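Local structure of concanavalin B (Canavalia ensiformis, 6CAF) at residues L135-E140 / K145-G150; V34-G37 / L43-D46. The protein may act as a carbohydrate-binding protein of jack bean seeds, built on the chitinase-like TIM-barrel scaffold of glycosyl hydrolase family 18. All blocks are in the same frame, centred on the assembly; numbering follows the deposited sequence.

Contact 1 of 2, residues L135-E140 / K145-G150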
loop_
_atom_site.group_PDB
_atom_site.type_symbol
_atom_site.label_atom_id
_atom_site.label_comp_id
_atom_site.label_asym_id
_atom_site.label_seq_id
_atom_site.Cartn_x
_atom_site.Cartn_y
_atom_site.Cartn_z
ATOM N N LEU A 135 -1.259 -1.614 -16.299
ATOM C CA LEU A 135 -2.035 -0.405 -16.093
ATOM C C LEU A 135 -2.908 0.021 -17.266
ATOM O O LEU A 135 -3.585 1.057 -17.162
ATOM C CB LEU A 135 -1.131 0.772 -15.706
ATOM C CG LEU A 135 -0.337 0.596 -14.407
ATOM C CD1 LEU A 135 0.706 1.693 -14.269
ATOM C CD2 LEU A 135 -1.272 0.630 -13.188
ATOM N N SER A 136 -2.912 -0.738 -18.359
ATOM C CA SER A 136 -3.537 -0.230 -19.572
ATOM C C SER A 136 -4.287 -1.223 -20.423
ATOM O O SER A 136 -4.810 -0.839 -21.462
ATOM C CB SER A 136 -2.453 0.399 -20.449
ATOM O OG SER A 136 -1.494 -0.572 -20.846
ATOM N N GLU A 137 -4.352 -2.470 -19.981
ATOM C CA GLU A 137 -4.861 -3.580 -20.783
ATOM C C GLU A 137 -4.183 -3.696 -22.168
ATOM O O GLU A 137 -4.763 -4.216 -23.110
ATOM C CB GLU A 137 -6.380 -3.471 -20.955
ATOM C CG GLU A 137 -7.180 -3.726 -19.708
ATOM C CD GLU A 137 -8.669 -3.831 -19.961
ATOM O OE1 GLU A 137 -9.151 -4.932 -20.309
ATOM O OE2 GLU A 137 -9.347 -2.810 -19.789
ATOM N N ARG A 138 -2.953 -3.224 -22.298
ATOM C CA ARG A 138 -2.300 -3.176 -23.605
ATOM C C ARG A 138 -1.828 -4.561 -24.051
ATOM O O ARG A 138 -1.937 -4.902 -25.240
ATOM C CB ARG A 138 -1.134 -2.184 -23.556
ATOM C CG ARG A 138 -0.340 -1.997 -24.856
ATOM C CD ARG A 138 -1.190 -1.522 -26.017
ATOM N NE ARG A 138 -0.414 -1.389 -27.254
ATOM C CZ ARG A 138 -0.034 -2.412 -28.012
ATOM N NH1 ARG A 138 -0.377 -3.644 -27.670
ATOM N NH2 ARG A 138 0.684 -2.213 -29.120
ATOM N N ARG A 139 -1.271 -5.318 -23.108
ATOM C CA ARG A 139 -0.827 -6.684 -23.363
ATOM C C ARG A 139 -1.185 -7.580 -22.211
ATOM O O ARG A 139 -1.365 -7.121 -21.102
ATOM C CB ARG A 139 0.685 -6.722 -23.520
ATOM C CG ARG A 139 1.188 -6.008 -24.748
ATOM C CD ARG A 139 2.678 -6.204 -24.902
ATOM N NE ARG A 139 3.143 -5.543 -26.113
ATOM C CZ ARG A 139 4.401 -5.238 -26.373
ATOM N NH1 ARG A 139 5.342 -5.502 -25.478
ATOM N NH2 ARG A 139 4.714 -4.646 -27.522
ATOM N N GLU A 140 -1.225 -8.876 -22.486
ATOM C CA GLU A 140 -1.328 -9.907 -21.456
ATOM C C GLU A 140 -0.090 -9.832 -20.610
ATOM O O GLU A 140 1.023 -9.963 -21.108
ATOM C CB GLU A 140 -1.389 -11.293 -22.116
ATOM C CG GLU A 140 -2.571 -11.504 -23.033
ATOM C CD GLU A 140 -3.867 -11.721 -22.290
ATOM O OE1 GLU A 140 -3.795 -12.015 -21.095
ATOM O OE2 GLU A 140 -4.949 -11.615 -22.907
ATOM N N LYS A 145 -4.859 -9.570 -18.625
ATOM C CA LYS A 145 -5.015 -8.309 -19.313
ATOM C C LYS A 145 -5.847 -7.410 -18.399
ATOM O O LYS A 145 -7.061 -7.598 -18.263
ATOM C CB LYS A 145 -5.676 -8.477 -20.675
ATOM C CG LYS A 145 -5.632 -7.227 -21.513
ATOM C CD LYS A 145 -6.078 -7.506 -22.946
ATOM C CE LYS A 145 -4.935 -8.044 -23.785
ATOM N NZ LYS A 145 -5.341 -8.155 -25.212
ATOM N N VAL A 146 -5.169 -6.496 -17.717
ATOM C CA VAL A 146 -5.780 -5.676 -16.689
ATOM C C VAL A 146 -5.335 -4.228 -16.796
ATOM O O VAL A 146 -4.301 -3.932 -17.422
ATOM C CB VAL A 146 -5.459 -6.189 -15.256
ATOM C CG1 VAL A 146 -6.053 -7.575 -15.006
ATOM C CG2 VAL A 146 -3.961 -6.189 -14.961
ATOM N N ALA A 147 -6.123 -3.352 -16.173
ATOM C CA ALA A 147 -5.722 -1.987 -15.937
ATOM C C ALA A 147 -5.923 -1.694 -14.480
ATOM O O ALA A 147 -7.004 -1.323 -14.034
ATOM C CB ALA A 147 -6.501 -1.001 -16.789
ATOM N N LEU A 148 -4.892 -1.942 -13.707
ATOM C CA LEU A 148 -4.948 -1.744 -12.266
ATOM C C LEU A 148 -5.102 -0.267 -11.922
ATOM O O LEU A 148 -4.793 0.616 -12.720
ATOM C CB LEU A 148 -3.715 -2.320 -11.585
ATOM C CG LEU A 148 -3.521 -3.831 -11.744
ATOM C CD1 LEU A 148 -2.306 -4.285 -10.934
ATOM C CD2 LEU A 148 -4.736 -4.623 -11.346
ATOM N N ASP A 149 -5.576 -0.003 -10.710
ATOM C CA ASP A 149 -5.839 1.347 -10.282
ATOM C C ASP A 149 -4.646 2.100 -9.791
ATOM O O ASP A 149 -4.722 3.317 -9.617
ATOM C CB ASP A 149 -6.914 1.318 -9.229
ATOM C CG ASP A 149 -8.182 0.747 -9.762
ATOM O OD1 ASP A 149 -8.856 1.440 -10.544
ATOM O OD2 ASP A 149 -8.480 -0.434 -9.497
ATOM N N GLY A 150 -3.531 1.412 -9.565
ATOM C CA GLY A 150 -2.356 2.104 -9.116
ATOM C C GLY A 150 -1.170 1.204 -8.872
ATOM O O GLY A 150 -1.271 -0.015 -8.923
HETATM O O HOH W 1 -4.826 2.127 -14.979
HETATM O O HOH W 2 -1.811 -3.327 -19.025
HETATM O O HOH W 3 -2.402 -6.064 -18.814
#
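The alpha-to-beta loop that carries the chain from helix 120-135 back to strand 150-154 of the TIM barrel doubles back on itself here, and L135-E140 and K145-G150 are its two arms. One direct hydrogen bond ties them: E137 N gives its proton to V146 O at 2.9 Å, standing above the carbonyl plane of V146 and not on a lone pair. Waters do much of the remaining joining. One donates to both L135 O and L148 O, a second accepts from S136 N and reaches V146 O, and a third links V146 N to R139 O. K145 buries more surface than any other residue of the contact, and its CB is directed toward L135-E140. With CG anti to the backbone N (chi1 -170°) the chain runs alongside E137 O, K145 CG and CD each 3.5 Å from that oxygen, before bending at chi3. The E140 side chain crosses it at about a right angle, yet the charges stay apart: E140 OE2 is 4.2 Å from K145 NZ, beyond a salt bridge. Alongside, E137 CG lies 3.5 Å from V146 C, while K95 of helix 91-99 takes the K145 carbonyl. Towards the barrel L135 CD2 meets L148 CB at 4.2 Å, and the same methyl also lies 3.6 Å from L148 O; F182 touches L135, and I94 touches L148. With a single direct hydrogen bond, the arms probably depend largely on water bridges and aliphatic contact, and the E140–K145 attraction probably adds little at this exposed end.

Contact 2 of 2, residues V34-G37 / L43-D46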
loop_
_atom_site.group_PDB
_atom_site.type_symbol
_atom_site.label_atom_id
_atom_site.label_comp_id
_atom_site.label_asym_id
_atom_site.label_seq_id
_atom_site.Cartn_x
_atom_site.Cartn_y
_atom_site.Cartn_z
ATOM N N VAL A 34 -5.885 -2.778 2.299
ATOM C CA VAL A 34 -5.363 -4.010 2.852
ATOM C C VAL A 34 -4.392 -4.649 1.880
ATOM O O VAL A 34 -4.562 -4.550 0.659
ATOM C CB VAL A 34 -6.510 -4.976 3.196
ATOM C CG1 VAL A 34 -7.222 -5.490 1.953
ATOM C CG2 VAL A 34 -6.062 -6.128 4.083
ATOM N N TYR A 35 -3.381 -5.303 2.437
ATOM C CA TYR A 35 -2.432 -6.096 1.673
ATOM C C TYR A 35 -2.934 -7.524 1.504
ATOM O O TYR A 35 -3.337 -8.185 2.464
ATOM C CB TYR A 35 -1.079 -6.113 2.349
ATOM C CG TYR A 35 -0.342 -4.796 2.348
ATOM C CD1 TYR A 35 -0.605 -3.822 3.299
ATOM C CD2 TYR A 35 0.607 -4.521 1.397
ATOM C CE1 TYR A 35 0.068 -2.619 3.320
ATOM C CE2 TYR A 35 1.296 -3.329 1.421
ATOM C CZ TYR A 35 1.045 -2.382 2.356
ATOM O OH TYR A 35 1.773 -1.203 2.333
ATOM N N TRP A 36 -2.859 -7.989 0.265
ATOM C CA TRP A 36 -3.287 -9.320 -0.126
ATOM C C TRP A 36 -2.263 -9.955 -1.034
ATOM O O TRP A 36 -1.782 -9.307 -1.948
ATOM C CB TRP A 36 -4.641 -9.238 -0.845
ATOM C CG TRP A 36 -5.135 -10.571 -1.306
ATOM C CD1 TRP A 36 -5.938 -11.426 -0.595
ATOM C CD2 TRP A 36 -4.801 -11.243 -2.534
ATOM N NE1 TRP A 36 -6.110 -12.593 -1.310
ATOM C CE2 TRP A 36 -5.408 -12.504 -2.490
ATOM C CE3 TRP A 36 -4.087 -10.890 -3.677
ATOM C CZ2 TRP A 36 -5.290 -13.413 -3.528
ATOM C CZ3 TRP A 36 -3.956 -11.786 -4.684
ATOM C CH2 TRP A 36 -4.557 -13.025 -4.618
ATOM N N GLY A 37 -1.938 -11.215 -0.799
ATOM C CA GLY A 37 -1.040 -11.898 -1.702
ATOM C C GLY A 37 -0.348 -13.141 -1.222
ATOM O O GLY A 37 0.560 -13.593 -1.880
ATOM N N LEU A 43 -9.002 -15.832 -0.762
ATOM C CA LEU A 43 -9.245 -15.382 -2.111
ATOM C C LEU A 43 -9.289 -13.862 -2.203
ATOM O O LEU A 43 -9.822 -13.180 -1.332
ATOM C CB LEU A 43 -10.545 -15.923 -2.649
ATOM C CG LEU A 43 -10.617 -17.437 -2.743
ATOM C CD1 LEU A 43 -11.933 -17.758 -3.418
ATOM C CD2 LEU A 43 -9.497 -18.052 -3.552
ATOM N N LEU A 44 -8.769 -13.350 -3.316
ATOM C CA LEU A 44 -8.930 -11.934 -3.648
ATOM C C LEU A 44 -10.425 -11.598 -3.753
ATOM O O LEU A 44 -10.883 -10.581 -3.221
ATOM C CB LEU A 44 -8.198 -11.595 -4.961
ATOM C CG LEU A 44 -8.396 -10.151 -5.400
ATOM C CD1 LEU A 44 -7.848 -9.176 -4.393
ATOM C CD2 LEU A 44 -7.727 -9.902 -6.749
ATOM N N ARG A 45 -11.186 -12.452 -4.428
ATOM C CA ARG A 45 -12.621 -12.208 -4.511
ATOM C C ARG A 45 -13.239 -12.002 -3.133
ATOM O O ARG A 45 -14.047 -11.081 -2.936
ATOM C CB ARG A 45 -13.310 -13.413 -5.130
ATOM C CG ARG A 45 -14.817 -13.275 -5.131
ATOM C CD ARG A 45 -15.527 -14.617 -5.280
ATOM N NE ARG A 45 -15.402 -15.427 -4.081
ATOM C CZ ARG A 45 -15.745 -16.697 -3.996
ATOM N NH1 ARG A 45 -16.223 -17.302 -5.039
ATOM N NH2 ARG A 45 -15.620 -17.349 -2.872
ATOM N N ASP A 46 -12.939 -12.903 -2.204
ATOM C CA ASP A 46 -13.566 -12.845 -0.875
ATOM C C ASP A 46 -13.161 -11.581 -0.180
ATOM O O ASP A 46 -13.952 -10.977 0.522
ATOM C CB ASP A 46 -13.173 -14.050 0.003
ATOM C CG ASP A 46 -13.727 -15.331 -0.469
ATOM O OD1 ASP A 46 -14.696 -15.357 -1.269
ATOM O OD2 ASP A 46 -13.165 -16.371 -0.067
#
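L44 lies over one face of the W36 indole, the two side chains crossing at about a right angle. The methylene does the touching: L44 CB is 3.8 Å from the centroid of the six-membered ring and 15° off its normal, a CH-pi contact, with CZ2 of W36 the nearest ring atom at 3.7 Å from L44 CB. Farther along the leucine, CD1 reaches across to the ring fusion, 4.1 Å from W36 CD2, so that the side chain spans the benzene half of the indole. W36 extends to meet it because its CG is anti to the backbone N (chi1 179°), which carries the ring out from the strand towards the helix. The pyrrole end meets backbone instead. W36 NE1 comes within 3.5 Å of L43 C. W36 NE1 and L44 N are both donors, so their 3.4 Å approach is no hydrogen bond, and the indole N-H is given to G42 O just ahead of the helix.

These residues join strand 31-36 to helix 44-49 within the first beta-alpha-beta unit of the TIM barrel, where L43 is the N-cap residue and strand 55-64 completes the crossover. V56 of that strand touches both W36 and L44, and I94 and C97 of helix 91-99 close on L44 as well. Replacing W36 by an alanine is likely to open a gap beneath L44 CB and leave G42 O without its indole donor, loosening the start of the helix from the strand. In the first turn of the helix, R45 grips D46 side-on through two nitrogens, NE and NH2, both directed to OD1; the shorter bond, 2.7 Å from R45 NH2 to D46 OD1, uses the syn lone pair of the carboxylate.

Overall arrangement
The two contacts belong to different beta-alpha units of one barrel, their centres about 18 Å apart and their nearest atoms about 8 Å apart, without touching. Contact 2 is buried and joins a strand to the helix that follows it; contact 1 is only partly buried and folds a single loop, after a helix and before a strand, against itself. Their chemistry follows: an aromatic face under aliphatic carbon inside, against backbone, water and charged chains near the surface. Helix 91-99 is a shared neighbour, with I94 touching L148 in contact 1 and L44 in contact 2.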